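Local coordinates for protein endo-beta-1,2-glucanase (Talaromyces funiculosus, PDB 6IMV) that hydrolyses internal beta-1,2-glucosidic linkages of beta-1,2-glucans as a fungal endo-acting glycoside hydrolase, at residues D200-T205 against T255-F260; W171-F176 against K193-W198; A206-Y211 against Q235-E240. All blocks are in the same frame, centred on the assembly; numbering follows the deposited sequence.

How the interactions relate
All three contacts use helix 186-210, at successive levels along it: interaction 2 packs its earlier turns on helix 163-182, interaction 1 follows on helix 252-261, and interaction 3 sets its last turn on strand 237-239. Interactions 1 and 2 have centres about 13 Å apart and join through W257 CE3 and W171 CE2, 3.7 Å apart. Interaction 3 also lies about 13 Å from interaction 1, with L258 CD2 3.6 Å from A207 N, whereas interactions 2 and 3 do not touch. Y201 and W198 both border one protein-linked NAG. The touching residues are not those lining the glucose pocket; the side chain of I209 lies about 13 Å from a bound glucose.

Interaction 1. Residues D200-T205 against T255-F260. With NAG (2-acetamido-2-deoxy-beta-D-glucopyranose), chain F.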
loop_
_atom_site.group_PDB
_atom_site.type_symbol
_atom_site.label_atom_id
_atom_site.label_comp_id
_atom_site.label_asym_id
_atom_site.label_seq_id
_atom_site.Cartn_x
_atom_site.Cartn_y
_atom_site.Cartn_z
ATOM N N ASP A 200 -19.238 4.416 8.447
ATOM C CA ASP A 200 -20.624 4.077 8.112
ATOM C C ASP A 200 -21.219 5.142 7.183
ATOM O O ASP A 200 -22.045 4.822 6.326
ATOM C CB ASP A 200 -21.498 3.895 9.362
ATOM C CG ASP A 200 -21.255 2.591 10.103
ATOM O OD1 ASP A 200 -20.636 1.688 9.516
ATOM O OD2 ASP A 200 -21.684 2.489 11.271
ATOM N N TYR A 201 -20.800 6.400 7.341
ATOM C CA TYR A 201 -21.346 7.474 6.517
ATOM C C TYR A 201 -21.001 7.239 5.036
ATOM O O TYR A 201 -21.842 7.485 4.149
ATOM C CB TYR A 201 -20.879 8.840 7.021
ATOM C CG TYR A 201 -21.354 9.976 6.157
ATOM C CD1 TYR A 201 -22.703 10.276 6.051
ATOM C CD2 TYR A 201 -20.460 10.718 5.403
ATOM C CE1 TYR A 201 -23.155 11.303 5.238
ATOM C CE2 TYR A 201 -20.891 11.758 4.597
ATOM C CZ TYR A 201 -22.243 12.046 4.512
ATOM O OH TYR A 201 -22.650 13.056 3.697
ATOM N N THR A 202 -19.784 6.751 4.756
ATOM C CA THR A 202 -19.365 6.486 3.364
ATOM C C THR A 202 -20.265 5.431 2.700
ATOM O O THR A 202 -20.420 5.432 1.483
ATOM C CB THR A 202 -17.902 6.028 3.257
ATOM O OG1 THR A 202 -17.761 4.724 3.831
ATOM C CG2 THR A 202 -16.941 7.008 3.889
ATOM N N LYS A 203 -20.825 4.513 3.494
ATOM C CA LYS A 203 -21.701 3.450 2.973
ATOM C C LYS A 203 -22.942 4.075 2.320
ATOM O O LYS A 203 -23.415 3.588 1.270
ATOM C CB LYS A 203 -22.110 2.476 4.086
ATOM C CG LYS A 203 -20.966 1.801 4.834
ATOM C CD LYS A 203 -21.455 0.847 5.911
ATOM C CE LYS A 203 -20.339 0.064 6.566
ATOM N NZ LYS A 203 -20.765 -0.462 7.880
ATOM N N THR A 204 -23.432 5.175 2.915
ATOM C CA THR A 204 -24.648 5.860 2.468
ATOM C C THR A 204 -24.410 6.681 1.185
ATOM O O THR A 204 -25.359 6.940 0.457
ATOM C CB THR A 204 -25.237 6.745 3.574
ATOM O OG1 THR A 204 -24.434 7.914 3.741
ATOM C CG2 THR A 204 -25.367 6.020 4.898
ATOM N N THR A 205 -23.165 7.075 0.894
ATOM C CA THR A 205 -22.869 7.940 -0.253
ATOM C C THR A 205 -22.157 7.183 -1.394
ATOM O O THR A 205 -22.096 7.708 -2.507
ATOM C CB THR A 205 -22.038 9.158 0.186
ATOM O OG1 THR A 205 -20.810 8.678 0.737
ATOM C CG2 THR A 205 -22.764 10.024 1.194
ATOM N N THR A 255 -14.731 -2.146 -4.924
ATOM C CA THR A 255 -15.806 -3.014 -5.406
ATOM C C THR A 255 -16.523 -3.679 -4.223
ATOM O O THR A 255 -17.753 -3.662 -4.159
ATOM C CB THR A 255 -15.300 -4.094 -6.368
ATOM O OG1 THR A 255 -14.591 -3.458 -7.429
ATOM C CG2 THR A 255 -16.415 -4.931 -6.951
ATOM N N TRP A 256 -15.746 -4.262 -3.303
ATOM C CA TRP A 256 -16.291 -4.951 -2.133
ATOM C C TRP A 256 -17.087 -3.987 -1.251
ATOM O O TRP A 256 -18.098 -4.393 -0.644
ATOM C CB TRP A 256 -15.190 -5.625 -1.315
ATOM C CG TRP A 256 -14.591 -6.840 -1.957
ATOM C CD1 TRP A 256 -13.292 -7.002 -2.338
ATOM C CD2 TRP A 256 -15.258 -8.083 -2.252
ATOM N NE1 TRP A 256 -13.106 -8.256 -2.852
ATOM C CE2 TRP A 256 -14.289 -8.945 -2.806
ATOM C CE3 TRP A 256 -16.566 -8.557 -2.088
ATOM C CZ2 TRP A 256 -14.592 -10.241 -3.214
ATOM C CZ3 TRP A 256 -16.871 -9.841 -2.491
ATOM C CH2 TRP A 256 -15.892 -10.669 -3.043
ATOM N N TRP A 257 -16.600 -2.746 -1.133
ATOM C CA TRP A 257 -17.276 -1.736 -0.341
ATOM C C TRP A 257 -18.698 -1.511 -0.875
ATOM O O TRP A 257 -19.667 -1.521 -0.093
ATOM C CB TRP A 257 -16.477 -0.432 -0.285
ATOM C CG TRP A 257 -16.884 0.409 0.883
ATOM C CD1 TRP A 257 -17.650 1.536 0.874
ATOM C CD2 TRP A 257 -16.599 0.127 2.264
ATOM N NE1 TRP A 257 -17.830 1.998 2.151
ATOM C CE2 TRP A 257 -17.194 1.153 3.025
ATOM C CE3 TRP A 257 -15.877 -0.876 2.920
ATOM C CZ2 TRP A 257 -17.086 1.198 4.417
ATOM C CZ3 TRP A 257 -15.773 -0.835 4.293
ATOM C CH2 TRP A 257 -16.374 0.189 5.029
ATOM N N LEU A 258 -18.816 -1.330 -2.198
ATOM C CA LEU A 258 -20.104 -1.154 -2.855
ATOM C C LEU A 258 -20.978 -2.392 -2.648
ATOM O O LEU A 258 -22.151 -2.264 -2.307
ATOM C CB LEU A 258 -19.903 -0.881 -4.350
ATOM C CG LEU A 258 -19.539 0.556 -4.720
ATOM C CD1 LEU A 258 -19.162 0.649 -6.188
ATOM C CD2 LEU A 258 -20.691 1.501 -4.400
ATOM N N GLN A 259 -20.406 -3.584 -2.866
ATOM C CA GLN A 259 -21.192 -4.813 -2.794
ATOM C C GLN A 259 -21.793 -4.983 -1.393
ATOM O O GLN A 259 -22.982 -5.227 -1.264
ATOM C CB GLN A 259 -20.365 -6.049 -3.135
ATOM C CG GLN A 259 -21.068 -7.341 -2.739
ATOM C CD GLN A 259 -20.475 -8.562 -3.394
ATOM O OE1 GLN A 259 -19.622 -8.466 -4.266
ATOM N NE2 GLN A 259 -20.952 -9.727 -2.987
ATOM N N PHE A 260 -20.962 -4.904 -0.356
ATOM C CA PHE A 260 -21.413 -5.212 0.981
ATOM C C PHE A 260 -22.261 -4.083 1.578
ATOM O O PHE A 260 -23.174 -4.378 2.326
ATOM C CB PHE A 260 -20.236 -5.537 1.898
ATOM C CG PHE A 260 -19.532 -6.819 1.544
ATOM C CD1 PHE A 260 -20.245 -7.992 1.352
ATOM C CD2 PHE A 260 -18.151 -6.856 1.419
ATOM C CE1 PHE A 260 -19.590 -9.174 1.040
ATOM C CE2 PHE A 260 -17.499 -8.037 1.096
ATOM C CZ PHE A 260 -18.218 -9.197 0.910
HETATM C C1 NAG F . -20.510 14.871 6.836
HETATM C C2 NAG F . -21.097 14.213 8.063
HETATM C C3 NAG F . -22.584 13.975 7.846
HETATM C C4 NAG F . -23.294 15.264 7.457
HETATM C C5 NAG F . -22.567 15.858 6.269
HETATM C C6 NAG F . -23.177 17.163 5.763
HETATM C C7 NAG F . -19.895 12.582 9.434
HETATM C C8 NAG F . -19.242 11.233 9.420
HETATM N N2 NAG F . -20.413 12.967 8.287
HETATM O O3 NAG F . -23.130 13.430 9.034
HETATM O O4 NAG F . -24.656 14.994 7.095
HETATM O O5 NAG F . -21.218 16.084 6.659
HETATM O O6 NAG F . -22.564 18.229 6.497
HETATM O O7 NAG F . -19.952 13.245 10.446
#
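K203 and W257 bring their helical segments, 200-205 and 255-260, closest together, with CA atoms 7.6 Å apart, and side chains rather than backbones bridge the interval. The W257 indole reaches across, CG anti to the backbone N (chi1 -159°), and presents its pyrrole N-H and the neighbouring benzo corner to T202 and K203. T202 OG1 accepts from W257 NE1 at 3.2 Å, but the N-H...O angle of 131° makes this bond weak; the hydroxyl gives its own proton to the carbonyl of M199, one turn back on the same helix, so the buried oxygen is engaged both as donor and as acceptor. K203 uses its aliphatic part: CG lies 3.9 Å from W257 CZ2, the chain crossing the indole at about a right angle. Extended beyond CG, the lysine carries its ammonium past the ring to D200, where NZ meets OD1 at 2.7 Å in a salt bridge on the anti side of the carboxylate and 33° out of its plane. Q196 NE2 also bonds D200 OD1, and the K203 charge faces the F261 ring in a cation-pi contact. The Y201 ring meets the protein-linked NAG instead, whose N2 stands 3.6 Å above the ring plane, toward its rim. Within the fold, segment 255-260 meets segment 200-205 through W257, while L258 carries the packing on to A206 and A207; L170 of helix 163-182 touches T202 and W257, F140 of a loop covers T202, and helix 461-475 packs against W256 and F260.

Interaction 2. Residues W171-F176 against K193-W198; sequences WAVYAF and KKWQTW
V173 and W195 form the centre of an antiparallel helical hairpin, in which helix 163-182 turns back through a short connection into helix 186-210. The axes of segments 171-176 and 193-198 approach to 9.8 Å, their directions 155° apart, and the CA atoms of V173 and W195 are 7.2 Å from each other. The interface is wholly apolar and buried. V173 divides its two methyl groups between two tryptophans: CG1, anti to the backbone N (chi1 167°), rests 3.8 Å from CE3 of the W195 benzo ring, and CG2 sits 3.9 Å from W198 CZ3. One turn further on, F176 directs its edge at the face of the W195 five-membered ring in a T-shaped (edge-to-face) pair, with centroids 5.6 Å apart and planes at 70°; CE2 is the phenylalanine atom that meets W195 CD1. The tryptophans also support each other along their own helix, W195 CZ3 lying 3.8 Å above the W198 ring plane, toward its rim. Between valine, phenylalanine and W198, the W195 indole has little room to swing. Its buried N-H is satisfied by the carbonyl of M120 on helix 112-133, and Y127 of that helix meets both indoles edge-to-face. Helix 80-94 reaches F176 through V87 and I94, and a protein-linked NAG borders W198. Paired antiparallel helices packed through large apolar side chains are the building unit of (alpha/alpha)6 toroids, the fold to which this fungal glucanase, a family GH162 member, probably belongs.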
loop_
_atom_site.group_PDB
_atom_site.type_symbol
_atom_site.label_atom_id
_atom_site.label_comp_id
_atom_site.label_asym_id
_atom_site.label_seq_id
_atom_site.Cartn_x
_atom_site.Cartn_y
_atom_site.Cartn_z
ATOM N N TRP A 171 -11.121 -0.202 4.294
ATOM C CA TRP A 171 -10.858 -1.517 4.908
ATOM C C TRP A 171 -9.777 -1.383 5.990
ATOM O O TRP A 171 -9.765 -2.159 6.941
ATOM C CB TRP A 171 -10.526 -2.580 3.851
ATOM C CG TRP A 171 -11.718 -2.949 3.023
ATOM C CD1 TRP A 171 -11.961 -2.579 1.732
ATOM C CD2 TRP A 171 -12.861 -3.726 3.438
ATOM N NE1 TRP A 171 -13.163 -3.079 1.316
ATOM C CE2 TRP A 171 -13.737 -3.788 2.338
ATOM C CE3 TRP A 171 -13.224 -4.373 4.623
ATOM C CZ2 TRP A 171 -14.949 -4.472 2.384
ATOM C CZ3 TRP A 171 -14.429 -5.041 4.681
ATOM C CH2 TRP A 171 -15.272 -5.099 3.569
ATOM N N ALA A 172 -8.887 -0.390 5.868
ATOM C CA ALA A 172 -7.889 -0.148 6.916
ATOM C C ALA A 172 -8.593 0.330 8.197
ATOM O O ALA A 172 -8.289 -0.131 9.297
ATOM C CB ALA A 172 -6.841 0.829 6.447
ATOM N N VAL A 173 -9.554 1.243 8.037
ATOM C CA VAL A 173 -10.341 1.776 9.155
ATOM C C VAL A 173 -11.187 0.654 9.771
ATOM O O VAL A 173 -11.322 0.578 10.984
ATOM C CB VAL A 173 -11.186 2.991 8.726
ATOM C CG1 VAL A 173 -12.240 3.356 9.768
ATOM C CG2 VAL A 173 -10.305 4.195 8.425
ATOM N N TYR A 174 -11.752 -0.200 8.915
ATOM C CA TYR A 174 -12.524 -1.386 9.313
ATOM C C TYR A 174 -11.671 -2.250 10.257
ATOM O O TYR A 174 -12.124 -2.623 11.353
ATOM C CB TYR A 174 -12.966 -2.115 8.041
ATOM C CG TYR A 174 -14.005 -3.201 8.174
ATOM C CD1 TYR A 174 -15.354 -2.919 8.016
ATOM C CD2 TYR A 174 -13.638 -4.527 8.337
ATOM C CE1 TYR A 174 -16.314 -3.918 8.063
ATOM C CE2 TYR A 174 -14.586 -5.541 8.386
ATOM C CZ TYR A 174 -15.930 -5.235 8.257
ATOM O OH TYR A 174 -16.864 -6.232 8.301
ATOM N N ALA A 175 -10.421 -2.516 9.855
ATOM C CA ALA A 175 -9.440 -3.258 10.682
ATOM C C ALA A 175 -9.172 -2.540 12.011
ATOM O O ALA A 175 -9.167 -3.174 13.077
ATOM C CB ALA A 175 -8.152 -3.447 9.927
ATOM N N PHE A 176 -8.905 -1.233 11.933
ATOM C CA PHE A 176 -8.528 -0.452 13.101
ATOM C C PHE A 176 -9.638 -0.517 14.153
ATOM O O PHE A 176 -9.358 -0.650 15.346
ATOM C CB PHE A 176 -8.240 1.008 12.744
ATOM C CG PHE A 176 -7.980 1.858 13.955
ATOM C CD1 PHE A 176 -6.720 1.904 14.528
ATOM C CD2 PHE A 176 -9.009 2.571 14.554
ATOM C CE1 PHE A 176 -6.490 2.664 15.666
ATOM C CE2 PHE A 176 -8.777 3.330 15.690
ATOM C CZ PHE A 176 -7.516 3.384 16.238
ATOM N N LYS A 193 -15.762 3.664 17.947
ATOM C CA LYS A 193 -17.171 3.904 17.608
ATOM C C LYS A 193 -17.313 5.213 16.823
ATOM O O LYS A 193 -18.156 5.307 15.943
ATOM C CB LYS A 193 -18.043 3.885 18.868
ATOM C CG LYS A 193 -18.343 2.482 19.379
ATOM C CD LYS A 193 -18.947 2.463 20.765
ATOM C CE LYS A 193 -19.301 1.063 21.221
ATOM N NZ LYS A 193 -20.202 1.081 22.397
ATOM N N LYS A 194 -16.470 6.205 17.125
ATOM C CA LYS A 194 -16.445 7.457 16.359
ATOM C C LYS A 194 -15.944 7.185 14.932
ATOM O O LYS A 194 -16.481 7.723 13.977
ATOM C CB LYS A 194 -15.578 8.497 17.068
ATOM C CG LYS A 194 -16.066 8.925 18.445
ATOM C CD LYS A 194 -15.056 9.788 19.164
ATOM C CE LYS A 194 -15.419 10.040 20.607
ATOM N NZ LYS A 194 -14.490 11.023 21.206
ATOM N N TRP A 195 -14.926 6.322 14.802
ATOM C CA TRP A 195 -14.424 5.902 13.496
ATOM C C TRP A 195 -15.489 5.087 12.754
ATOM O O TRP A 195 -15.613 5.225 11.526
ATOM C CB TRP A 195 -13.086 5.159 13.598
ATOM C CG TRP A 195 -11.918 6.099 13.575
ATOM C CD1 TRP A 195 -11.177 6.507 14.644
ATOM C CD2 TRP A 195 -11.409 6.823 12.440
ATOM N NE1 TRP A 195 -10.231 7.415 14.254
ATOM C CE2 TRP A 195 -10.343 7.627 12.906
ATOM C CE3 TRP A 195 -11.743 6.877 11.083
ATOM C CZ2 TRP A 195 -9.608 8.460 12.060
ATOM C CZ3 TRP A 195 -11.012 7.697 10.246
ATOM C CH2 TRP A 195 -9.958 8.476 10.729
ATOM N N GLN A 196 -16.261 4.275 13.487
ATOM C CA GLN A 196 -17.343 3.478 12.894
ATOM C C GLN A 196 -18.374 4.429 12.255
ATOM O O GLN A 196 -18.844 4.190 11.139
ATOM C CB GLN A 196 -17.955 2.527 13.934
ATOM C CG GLN A 196 -19.095 1.656 13.402
ATOM C CD GLN A 196 -18.647 0.418 12.657
ATOM O OE1 GLN A 196 -17.843 -0.383 13.146
ATOM N NE2 GLN A 196 -19.196 0.223 11.462
ATOM N N THR A 197 -18.687 5.527 12.954
ATOM C CA THR A 197 -19.618 6.551 12.453
ATOM C C THR A 197 -19.095 7.149 11.140
ATOM O O THR A 197 -19.863 7.310 10.180
ATOM C CB THR A 197 -19.862 7.624 13.518
ATOM O OG1 THR A 197 -20.439 6.922 14.616
ATOM C CG2 THR A 197 -20.787 8.735 13.068
ATOM N N TRP A 198 -17.803 7.510 11.106
ATOM C CA TRP A 198 -17.198 8.062 9.892
ATOM C C TRP A 198 -17.323 7.034 8.757
ATOM O O TRP A 198 -17.787 7.342 7.671
ATOM C CB TRP A 198 -15.732 8.487 10.122
ATOM C CG TRP A 198 -15.065 8.914 8.851
ATOM C CD1 TRP A 198 -15.091 10.156 8.286
ATOM C CD2 TRP A 198 -14.340 8.073 7.936
ATOM N NE1 TRP A 198 -14.447 10.140 7.078
ATOM C CE2 TRP A 198 -13.965 8.882 6.845
ATOM C CE3 TRP A 198 -13.978 6.717 7.925
ATOM C CZ2 TRP A 198 -13.235 8.383 5.767
ATOM C CZ3 TRP A 198 -13.254 6.227 6.860
ATOM C CH2 TRP A 198 -12.897 7.051 5.794
#

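Interaction 3. Residues A206-Y211 against Q235-E240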
loop_
_atom_site.group_PDB
_atom_site.type_symbol
_atom_site.label_atom_id
_atom_site.label_comp_id
_atom_site.label_asym_id
_atom_site.label_seq_id
_atom_site.Cartn_x
_atom_site.Cartn_y
_atom_site.Cartn_z
ATOM N N ALA A 206 -21.634 5.973 -1.136
ATOM C CA ALA A 206 -20.694 5.285 -2.054
ATOM C C ALA A 206 -21.305 5.062 -3.446
ATOM O O ALA A 206 -20.694 5.407 -4.447
ATOM C CB ALA A 206 -20.242 3.977 -1.459
ATOM N N ALA A 207 -22.496 4.449 -3.506
ATOM C CA ALA A 207 -23.142 4.130 -4.777
ATOM C C ALA A 207 -23.479 5.426 -5.546
ATOM O O ALA A 207 -23.230 5.534 -6.754
ATOM C CB ALA A 207 -24.369 3.278 -4.526
ATOM N N HIS A 208 -24.049 6.415 -4.845
ATOM C CA HIS A 208 -24.470 7.680 -5.473
ATOM C C HIS A 208 -23.259 8.381 -6.105
ATOM O O HIS A 208 -23.368 8.952 -7.179
ATOM C CB HIS A 208 -25.200 8.581 -4.461
ATOM C CG HIS A 208 -25.834 9.783 -5.083
ATOM N ND1 HIS A 208 -26.884 9.684 -5.980
ATOM C CD2 HIS A 208 -25.558 11.100 -4.965
ATOM C CE1 HIS A 208 -27.224 10.894 -6.387
ATOM N NE2 HIS A 208 -26.432 11.778 -5.769
ATOM N N ILE A 209 -22.100 8.308 -5.445
ATOM C CA ILE A 209 -20.920 9.007 -5.914
ATOM C C ILE A 209 -20.175 8.168 -6.969
ATOM O O ILE A 209 -19.690 8.731 -7.935
ATOM C CB ILE A 209 -20.032 9.442 -4.723
ATOM C CG1 ILE A 209 -20.736 10.519 -3.890
ATOM C CG2 ILE A 209 -18.655 9.906 -5.174
ATOM C CD1 ILE A 209 -20.024 10.917 -2.614
ATOM N N PHE A 210 -20.074 6.842 -6.802
ATOM C CA PHE A 210 -19.114 6.056 -7.629
ATOM C C PHE A 210 -19.769 5.029 -8.561
ATOM O O PHE A 210 -19.093 4.542 -9.469
ATOM C CB PHE A 210 -18.095 5.330 -6.748
ATOM C CG PHE A 210 -17.104 6.236 -6.070
ATOM C CD1 PHE A 210 -15.979 6.684 -6.745
ATOM C CD2 PHE A 210 -17.280 6.615 -4.747
ATOM C CE1 PHE A 210 -15.060 7.510 -6.114
ATOM C CE2 PHE A 210 -16.356 7.430 -4.114
ATOM C CZ PHE A 210 -15.248 7.876 -4.797
ATOM N N TYR A 211 -21.032 4.650 -8.341
ATOM C CA TYR A 211 -21.622 3.575 -9.154
ATOM C C TYR A 211 -22.437 4.172 -10.308
ATOM O O TYR A 211 -23.482 4.752 -10.080
ATOM C CB TYR A 211 -22.463 2.617 -8.300
ATOM C CG TYR A 211 -22.967 1.426 -9.074
ATOM C CD1 TYR A 211 -22.084 0.638 -9.793
ATOM C CD2 TYR A 211 -24.315 1.104 -9.135
ATOM C CE1 TYR A 211 -22.512 -0.442 -10.545
ATOM C CE2 TYR A 211 -24.762 0.020 -9.879
ATOM C CZ TYR A 211 -23.856 -0.755 -10.589
ATOM O OH TYR A 211 -24.240 -1.824 -11.345
ATOM N N GLN A 235 -26.306 19.370 -6.967
ATOM C CA GLN A 235 -25.103 18.540 -6.946
ATOM C C GLN A 235 -25.249 17.438 -8.002
ATOM O O GLN A 235 -26.339 16.898 -8.181
ATOM C CB GLN A 235 -24.893 17.927 -5.561
ATOM C CG GLN A 235 -23.621 17.099 -5.438
ATOM C CD GLN A 235 -22.399 17.976 -5.483
ATOM O OE1 GLN A 235 -21.946 18.383 -6.554
ATOM N NE2 GLN A 235 -21.867 18.277 -4.305
ATOM N N THR A 236 -24.153 17.122 -8.695
ATOM C CA THR A 236 -24.102 15.964 -9.587
ATOM C C THR A 236 -22.749 15.262 -9.432
ATOM O O THR A 236 -21.739 15.873 -9.021
ATOM C CB THR A 236 -24.316 16.334 -11.064
ATOM O OG1 THR A 236 -23.150 17.029 -11.493
ATOM C CG2 THR A 236 -25.548 17.177 -11.307
ATOM N N TYR A 237 -22.754 13.973 -9.784
ATOM C CA TYR A 237 -21.558 13.138 -9.841
ATOM C C TYR A 237 -21.525 12.430 -11.200
ATOM O O TYR A 237 -22.534 11.962 -11.674
ATOM C CB TYR A 237 -21.568 12.161 -8.667
ATOM C CG TYR A 237 -21.596 12.829 -7.312
ATOM C CD1 TYR A 237 -20.425 13.267 -6.711
ATOM C CD2 TYR A 237 -22.791 13.048 -6.642
ATOM C CE1 TYR A 237 -20.440 13.891 -5.478
ATOM C CE2 TYR A 237 -22.820 13.684 -5.412
ATOM C CZ TYR A 237 -21.638 14.099 -4.821
ATOM O OH TYR A 237 -21.647 14.727 -3.598
ATOM N N ALA A 238 -20.359 12.396 -11.837
ATOM C CA ALA A 238 -20.185 11.661 -13.066
ATOM C C ALA A 238 -18.777 11.071 -13.100
ATOM O O ALA A 238 -17.843 11.655 -12.560
ATOM C CB ALA A 238 -20.432 12.580 -14.240
ATOM N N CYS A 239 -18.635 9.903 -13.730
ATOM C CA CYS A 239 -17.305 9.324 -13.924
ATOM C C CYS A 239 -16.471 10.248 -14.808
ATOM O O CYS A 239 -16.979 10.831 -15.756
ATOM C CB CYS A 239 -17.353 7.948 -14.573
ATOM S SG CYS A 239 -18.225 6.721 -13.572
ATOM N N GLU A 240 -15.188 10.363 -14.474
ATOM C CA GLU A 240 -14.244 11.079 -15.279
ATOM C C GLU A 240 -13.833 10.177 -16.445
ATOM O O GLU A 240 -13.234 9.120 -16.244
ATOM C CB GLU A 240 -13.041 11.504 -14.442
ATOM C CG GLU A 240 -12.156 12.492 -15.145
ATOM C CD GLU A 240 -11.126 13.123 -14.233
ATOM O OE1 GLU A 240 -11.465 14.074 -13.498
ATOM O OE2 GLU A 240 -10.019 12.632 -14.221
HETATM O O HOH W 1 -26.554 14.612 -5.740
#
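I209 and Y237 make the principal van der Waals contact, a CH-pi interaction in which I209 CG1 stands over the centre of the tyrosine ring, 3.8 Å from its centroid and only 12° off the ring normal. CG1 is nearest to Y237 CE1, at 3.7 Å, and the isoleucine CG2 and CD1 flank the same ring half. Y237 CG is anti to the carbonyl carbon (chi1 -59°), which lays the ring over the last turn of helix 186-210, where the CA atoms of I209 and Y237 come within 5.7 Å. The pair of aromatic rings, H208 and Y237, is oblique: H208 CD2 lies 3.8 Å from Y237 CD2, at the other flank of the tyrosine, with planes at 77° and centroids 5.6 Å apart. Y231 meets the imidazole as well. In the fold, this is where the helix hands over to beta structure: Y211 leaves helical geometry to start strand 211-213, and Y237 opens strand 237-239, an outer strand of the antiparallel sheet 160-162, 220-223, 237-239. Backbone bonds from A238 to D222 and a disulfide from C239 to C218 tie that strand down, and I209 O bonds T221 OG1 of the middle strand. The polar link between the segments runs through a water, which lies in the plane of the imidazole, bonds H208 NE2 at 2.8 Å and may reach Q235 O in a weak, doubtful bond of 3.4 Å. Outside the segments, Y237 OH bonds the carbonyl of G136. With only an alanine at Y237, I209 CG1 would probably lose the ring face beneath it, a gap would open beside H208, and G136 O would lose its phenol partner. Helix 252-261 touches A206 and A207 through L258.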